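Local structure of NADPH-flavin oxidoreductase (Helicobacter pylori, 2H0U) at residues Val81-Arg86 / Ile144-Met149; Trp137-Thr142 / Gly187-Ala192. The protein binds flavin mononucleotide as a member of the nitroreductase family and probably uses NAD(P)H to reduce flavin or nitrogen-containing substrates. One frame throughout, in Å; residues are numbered along the deposited sequence.

Contact 1: residues Val81-Arg86 / Ile144-Met149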
loop_
_atom_site.group_PDB
_atom_site.type_symbol
_atom_site.label_atom_id
_atom_site.label_comp_id
_atom_site.label_asym_id
_atom_site.label_seq_id
_atom_site.Cartn_x
_atom_site.Cartn_y
_atom_site.Cartn_z
ATOM N N VAL A 81 13.014 -3.678 8.367
ATOM C CA VAL A 81 13.099 -3.513 6.893
ATOM C C VAL A 81 12.955 -2.038 6.507
ATOM O O VAL A 81 12.078 -1.359 7.004
ATOM C CB VAL A 81 12.065 -4.422 6.139
ATOM C CG1 VAL A 81 12.064 -4.185 4.620
ATOM C CG2 VAL A 81 12.341 -5.914 6.464
ATOM N N ILE A 82 13.850 -1.552 5.638
ATOM C CA ILE A 82 13.707 -0.218 5.071
ATOM C C ILE A 82 13.333 -0.421 3.612
ATOM O O ILE A 82 14.120 -1.023 2.818
ATOM C CB ILE A 82 15.013 0.602 5.173
ATOM C CG1 ILE A 82 15.412 0.741 6.669
ATOM C CG2 ILE A 82 14.832 1.979 4.472
ATOM C CD1 ILE A 82 16.884 1.323 6.951
ATOM N N TYR A 83 12.136 0.049 3.263
ATOM C CA TYR A 83 11.631 -0.065 1.883
ATOM C C TYR A 83 12.085 1.146 1.090
ATOM O O TYR A 83 11.786 2.268 1.473
ATOM C CB TYR A 83 10.096 -0.124 1.864
ATOM C CG TYR A 83 9.581 -1.346 2.596
ATOM C CD1 TYR A 83 9.228 -2.515 1.878
ATOM C CD2 TYR A 83 9.423 -1.324 3.985
ATOM C CE1 TYR A 83 8.774 -3.668 2.549
ATOM C CE2 TYR A 83 8.931 -2.482 4.684
ATOM C CZ TYR A 83 8.608 -3.616 3.952
ATOM O OH TYR A 83 8.154 -4.737 4.610
ATOM N N LEU A 84 12.837 0.907 0.021
ATOM C CA LEU A 84 13.227 1.968 -0.915
ATOM C C LEU A 84 12.337 1.907 -2.150
ATOM O O LEU A 84 11.871 0.827 -2.553
ATOM C CB LEU A 84 14.692 1.833 -1.346
ATOM C CG LEU A 84 15.782 1.565 -0.282
ATOM C CD1 LEU A 84 17.118 1.363 -1.054
ATOM C CD2 LEU A 84 15.826 2.690 0.787
ATOM N N ALA A 85 12.079 3.085 -2.710
ATOM C CA ALA A 85 11.317 3.253 -3.944
ATOM C C ALA A 85 12.214 3.987 -4.955
ATOM O O ALA A 85 13.067 4.835 -4.576
ATOM C CB ALA A 85 10.062 4.033 -3.669
ATOM N N ARG A 86 12.131 3.578 -6.217
ATOM C CA ARG A 86 12.967 4.213 -7.227
ATOM C C ARG A 86 12.445 5.591 -7.649
ATOM O O ARG A 86 11.228 5.850 -7.684
ATOM C CB ARG A 86 13.076 3.305 -8.451
ATOM C CG ARG A 86 14.020 2.134 -8.238
ATOM C CD ARG A 86 14.172 1.326 -9.507
ATOM N NE ARG A 86 15.012 0.145 -9.279
ATOM C CZ ARG A 86 16.332 0.125 -9.419
ATOM N NH1 ARG A 86 16.983 1.232 -9.748
ATOM N NH2 ARG A 86 17.004 -1.011 -9.193
ATOM N N ILE A 144 2.078 -1.493 -0.904
ATOM C CA ILE A 144 1.514 -2.832 -1.212
ATOM C C ILE A 144 2.509 -3.918 -0.761
ATOM O O ILE A 144 2.153 -4.880 -0.097
ATOM C CB ILE A 144 1.199 -3.013 -2.713
ATOM C CG1 ILE A 144 0.225 -1.937 -3.163
ATOM C CG2 ILE A 144 0.643 -4.477 -2.991
ATOM C CD1 ILE A 144 -0.001 -1.998 -4.770
ATOM N N GLN A 145 3.758 -3.741 -1.142
ATOM C CA GLN A 145 4.797 -4.721 -0.822
ATOM C C GLN A 145 4.862 -4.906 0.696
ATOM O O GLN A 145 4.905 -6.023 1.196
ATOM C CB GLN A 145 6.140 -4.183 -1.348
ATOM C CG GLN A 145 7.311 -5.093 -1.172
ATOM C CD GLN A 145 8.573 -4.499 -1.768
ATOM O OE1 GLN A 145 8.955 -3.363 -1.489
ATOM N NE2 GLN A 145 9.198 -5.257 -2.625
HETATM N N MSE A 146 4.907 -3.797 1.435
HETATM C CA MSE A 146 4.988 -3.867 2.913
HETATM C C MSE A 146 3.712 -4.466 3.517
HETATM O O MSE A 146 3.776 -5.316 4.421
HETATM C CB MSE A 146 5.253 -2.451 3.490
HETATM C CG MSE A 146 5.114 -2.422 4.998
HETATM SE SE MSE A 146 5.214 -0.621 5.757
HETATM C CE MSE A 146 3.487 0.084 5.137
ATOM N N ALA A 147 2.546 -4.057 2.994
ATOM C CA ALA A 147 1.252 -4.616 3.462
ATOM C C ALA A 147 1.200 -6.147 3.305
ATOM O O ALA A 147 0.774 -6.866 4.218
ATOM C CB ALA A 147 0.040 -3.962 2.688
ATOM N N ASN A 148 1.592 -6.636 2.124
ATOM C CA ASN A 148 1.572 -8.047 1.859
ATOM C C ASN A 148 2.469 -8.804 2.870
ATOM O O ASN A 148 2.094 -9.888 3.375
ATOM C CB ASN A 148 2.023 -8.319 0.410
ATOM C CG ASN A 148 0.941 -7.981 -0.580
ATOM O OD1 ASN A 148 -0.109 -7.466 -0.184
ATOM N ND2 ASN A 148 1.164 -8.287 -1.856
HETATM N N MSE A 149 3.646 -8.250 3.137
HETATM C CA MSE A 149 4.548 -8.844 4.139
HETATM C C MSE A 149 3.926 -8.871 5.537
HETATM O O MSE A 149 4.030 -9.862 6.245
HETATM C CB MSE A 149 5.903 -8.108 4.155
HETATM C CG MSE A 149 6.666 -8.414 2.841
HETATM SE SE MSE A 149 8.442 -7.597 2.830
HETATM C CE MSE A 149 9.316 -8.578 4.341
HETATM O O HOH W 1 11.110 -1.692 -0.979
#
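Tyr83 lays one face of its ring under Met146 of the helix, a selenomethionine whose CB sits 3.8 Å from the ring centroid and 21° off the normal, a CH-pi contact. This is helix-on-sheet packing in the alpha+beta core of the nitroreductase fold: strand 81-86 runs nearly antiparallel to helix 144-149, at 152° with 10.2 Å between the axes, and the tyrosine spans most of that gap. Its CG lies anti to the carbonyl carbon, and from there the ring reaches outward to the helix. The ring is sandwiched, because CG1 of Val81 covers the opposite face toward the rim. Met146 SE stands obliquely over the ring, whereas Met149 SE comes in at the edge, 5.2 Å from the centroid; both are Met-aromatic contacts. Tyr83 OH is buried with no hydrogen-bonding partner in the model; its nearest neighbour across the contact is Met149 SE at 3.4 Å. Met51 of strand 49-54 touches both Tyr83 and Met149.

Gln145 stretches out fully toward the strand, its amide plane turned 44° from the ring. Gly37 O takes its NE2, and its OE1 stands in the ring plane, 3.5 Å from Tyr83 CD1. One water donates to Gln145 OE1 at 2.8 Å and to Leu84 O at 3.1 Å.

Contact 2: residues Trp137-Thr142 / Gly187-Ala192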
loop_
_atom_site.group_PDB
_atom_site.type_symbol
_atom_site.label_atom_id
_atom_site.label_comp_id
_atom_site.label_asym_id
_atom_site.label_seq_id
_atom_site.Cartn_x
_atom_site.Cartn_y
_atom_site.Cartn_z
ATOM N N TRP A 137 4.621 8.136 -6.327
ATOM C CA TRP A 137 3.944 7.071 -7.086
ATOM C C TRP A 137 4.630 5.681 -6.908
ATOM O O TRP A 137 3.980 4.679 -6.600
ATOM C CB TRP A 137 3.830 7.430 -8.577
ATOM C CG TRP A 137 3.294 6.290 -9.405
ATOM C CD1 TRP A 137 1.998 5.813 -9.433
ATOM C CD2 TRP A 137 4.051 5.477 -10.316
ATOM N NE1 TRP A 137 1.923 4.750 -10.318
ATOM C CE2 TRP A 137 3.165 4.541 -10.876
ATOM C CE3 TRP A 137 5.412 5.461 -10.710
ATOM C CZ2 TRP A 137 3.582 3.581 -11.824
ATOM C CZ3 TRP A 137 5.833 4.509 -11.652
ATOM C CH2 TRP A 137 4.894 3.582 -12.211
ATOM N N ALA A 138 5.949 5.648 -7.021
ATOM C CA ALA A 138 6.704 4.408 -6.783
ATOM C C ALA A 138 6.581 3.994 -5.332
ATOM O O ALA A 138 6.539 2.777 -5.008
ATOM C CB ALA A 138 8.180 4.599 -7.162
ATOM N N SER A 139 6.600 4.986 -4.437
ATOM C CA SER A 139 6.418 4.719 -2.986
ATOM C C SER A 139 5.081 4.048 -2.655
ATOM O O SER A 139 5.010 3.115 -1.850
ATOM C CB SER A 139 6.575 6.048 -2.205
ATOM O OG SER A 139 6.293 5.895 -0.797
ATOM N N LYS A 140 4.009 4.499 -3.285
ATOM C CA LYS A 140 2.709 3.802 -3.143
ATOM C C LYS A 140 2.822 2.280 -3.414
ATOM O O LYS A 140 2.195 1.462 -2.706
ATOM C CB LYS A 140 1.661 4.450 -4.090
ATOM C CG LYS A 140 1.234 5.869 -3.638
ATOM C CD LYS A 140 0.260 6.507 -4.686
ATOM C CE LYS A 140 0.251 8.032 -4.455
ATOM N NZ LYS A 140 -0.911 8.628 -5.245
ATOM N N GLN A 141 3.580 1.913 -4.452
ATOM C CA GLN A 141 3.728 0.500 -4.803
ATOM C C GLN A 141 4.404 -0.229 -3.630
ATOM O O GLN A 141 4.013 -1.350 -3.295
ATOM C CB GLN A 141 4.577 0.302 -6.088
ATOM C CG GLN A 141 4.204 1.279 -7.280
ATOM C CD GLN A 141 2.726 1.271 -7.622
ATOM O OE1 GLN A 141 2.126 0.215 -7.826
ATOM N NE2 GLN A 141 2.138 2.457 -7.707
ATOM N N THR A 142 5.391 0.406 -3.011
ATOM C CA THR A 142 6.048 -0.216 -1.854
ATOM C C THR A 142 5.120 -0.400 -0.664
ATOM O O THR A 142 5.369 -1.262 0.188
ATOM C CB THR A 142 7.311 0.553 -1.329
ATOM O OG1 THR A 142 6.946 1.845 -0.787
ATOM C CG2 THR A 142 8.381 0.686 -2.410
ATOM N N GLY A 187 14.888 6.596 -3.077
ATOM C CA GLY A 187 14.669 7.338 -1.842
ATOM C C GLY A 187 14.099 6.359 -0.831
ATOM O O GLY A 187 13.583 5.285 -1.198
ATOM N N VAL A 188 14.185 6.693 0.449
ATOM C CA VAL A 188 13.511 5.841 1.444
ATOM C C VAL A 188 12.012 6.089 1.368
ATOM O O VAL A 188 11.557 7.242 1.337
ATOM C CB VAL A 188 14.036 6.131 2.882
ATOM C CG1 VAL A 188 13.218 5.370 3.951
ATOM C CG2 VAL A 188 15.551 5.755 2.995
ATOM N N SER A 189 11.257 4.992 1.368
ATOM C CA SER A 189 9.807 5.051 1.212
ATOM C C SER A 189 9.077 4.903 2.542
ATOM O O SER A 189 8.262 5.764 2.915
ATOM C CB SER A 189 9.333 3.997 0.168
ATOM O OG SER A 189 7.908 3.971 0.152
ATOM N N VAL A 190 9.393 3.837 3.270
ATOM C CA VAL A 190 8.689 3.517 4.531
ATOM C C VAL A 190 9.524 2.433 5.213
ATOM O O VAL A 190 10.481 1.914 4.593
ATOM C CB VAL A 190 7.210 3.088 4.263
ATOM C CG1 VAL A 190 7.128 1.765 3.438
ATOM C CG2 VAL A 190 6.354 3.081 5.554
HETATM N N MSE A 191 9.241 2.148 6.482
HETATM C CA MSE A 191 9.915 1.033 7.162
HETATM C C MSE A 191 8.875 0.134 7.838
HETATM O O MSE A 191 7.713 0.493 7.962
HETATM C CB MSE A 191 10.927 1.545 8.195
HETATM C CG MSE A 191 11.895 2.579 7.654
HETATM SE SE MSE A 191 13.075 3.148 9.120
HETATM C CE MSE A 191 14.018 4.545 8.106
ATOM N N ALA A 192 9.293 -1.055 8.228
ATOM C CA ALA A 192 8.474 -1.921 9.059
ATOM C C ALA A 192 9.395 -2.772 9.886
ATOM O O ALA A 192 10.505 -3.120 9.451
ATOM C CB ALA A 192 7.528 -2.806 8.239
#
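Helix 137-142 and strand 187-192 run almost parallel, their axes 22° apart and 8.1 Å from each other at closest approach, and Ser139 and Ser189 face one another with CA atoms separated by 5.4 Å. So near an approach leaves room for small side chains, and three hydroxyls meet here. Ser189 OG comes in between two helix residues one turn apart: it hydrogen-bonds Ser139 OG at 2.7 Å, with either oxygen a possible donor, and lies 2.5 Å from Thr142 OG1, a pairing whose proton is not settled. Both serines carry OG anti to the backbone N (chi1 173° in Ser189), which points the two hydroxyls at each other across the gap. Thr142 instead has OG1 between its backbone N and carbonyl carbon, chi1 66°; that rotation turns the hydroxyl back along the helix, where it donates to Ser139 O at 2.5 Å, in the carbonyl plane and on a lone pair. Both 2.5 Å distances are very short, and their exact length is doubtful. The hydroxyls, the Ser139 carbonyl and a lysine of the second subunit form a small buried polar cluster. Alongside, Val190 brings CG1 to 4.2 Å from Thr142 OG1.

Ser189 and Val190 lie opposite Tyr83 in a classic beta bulge, which turns both side chains toward the helix. That lysine is Lys140 of the second subunit, whose NZ bonds Ser139 OG, while Trp137 NE1 and Gln141 NE2 hydrogen-bond Glu164 of that subunit; strand 79-86 flanks the bulged strand, with helix 168-178 packing on Val188 and Met191.

Contacts 1 and 2 are two stations along helix 131-155, their centres about 6 Å apart, each resting on one of two neighbouring antiparallel strands. The strands join them directly: Tyr83 O probably accepts a hydrogen bond from Ser189 N at 2.8 Å, and Val81 N probably gives one to Ala192 O at 2.8 Å. Met146, which covers the Tyr83 ring in contact 1, also touches Val190 and Ala192 of the other strand. Both contacts border the flavin, with the side chains of Met146 and Val190 each about 4 Å from a bound FMN. Both also reach the second subunit, so the shared helix links sheet, cofactor and dimer interface.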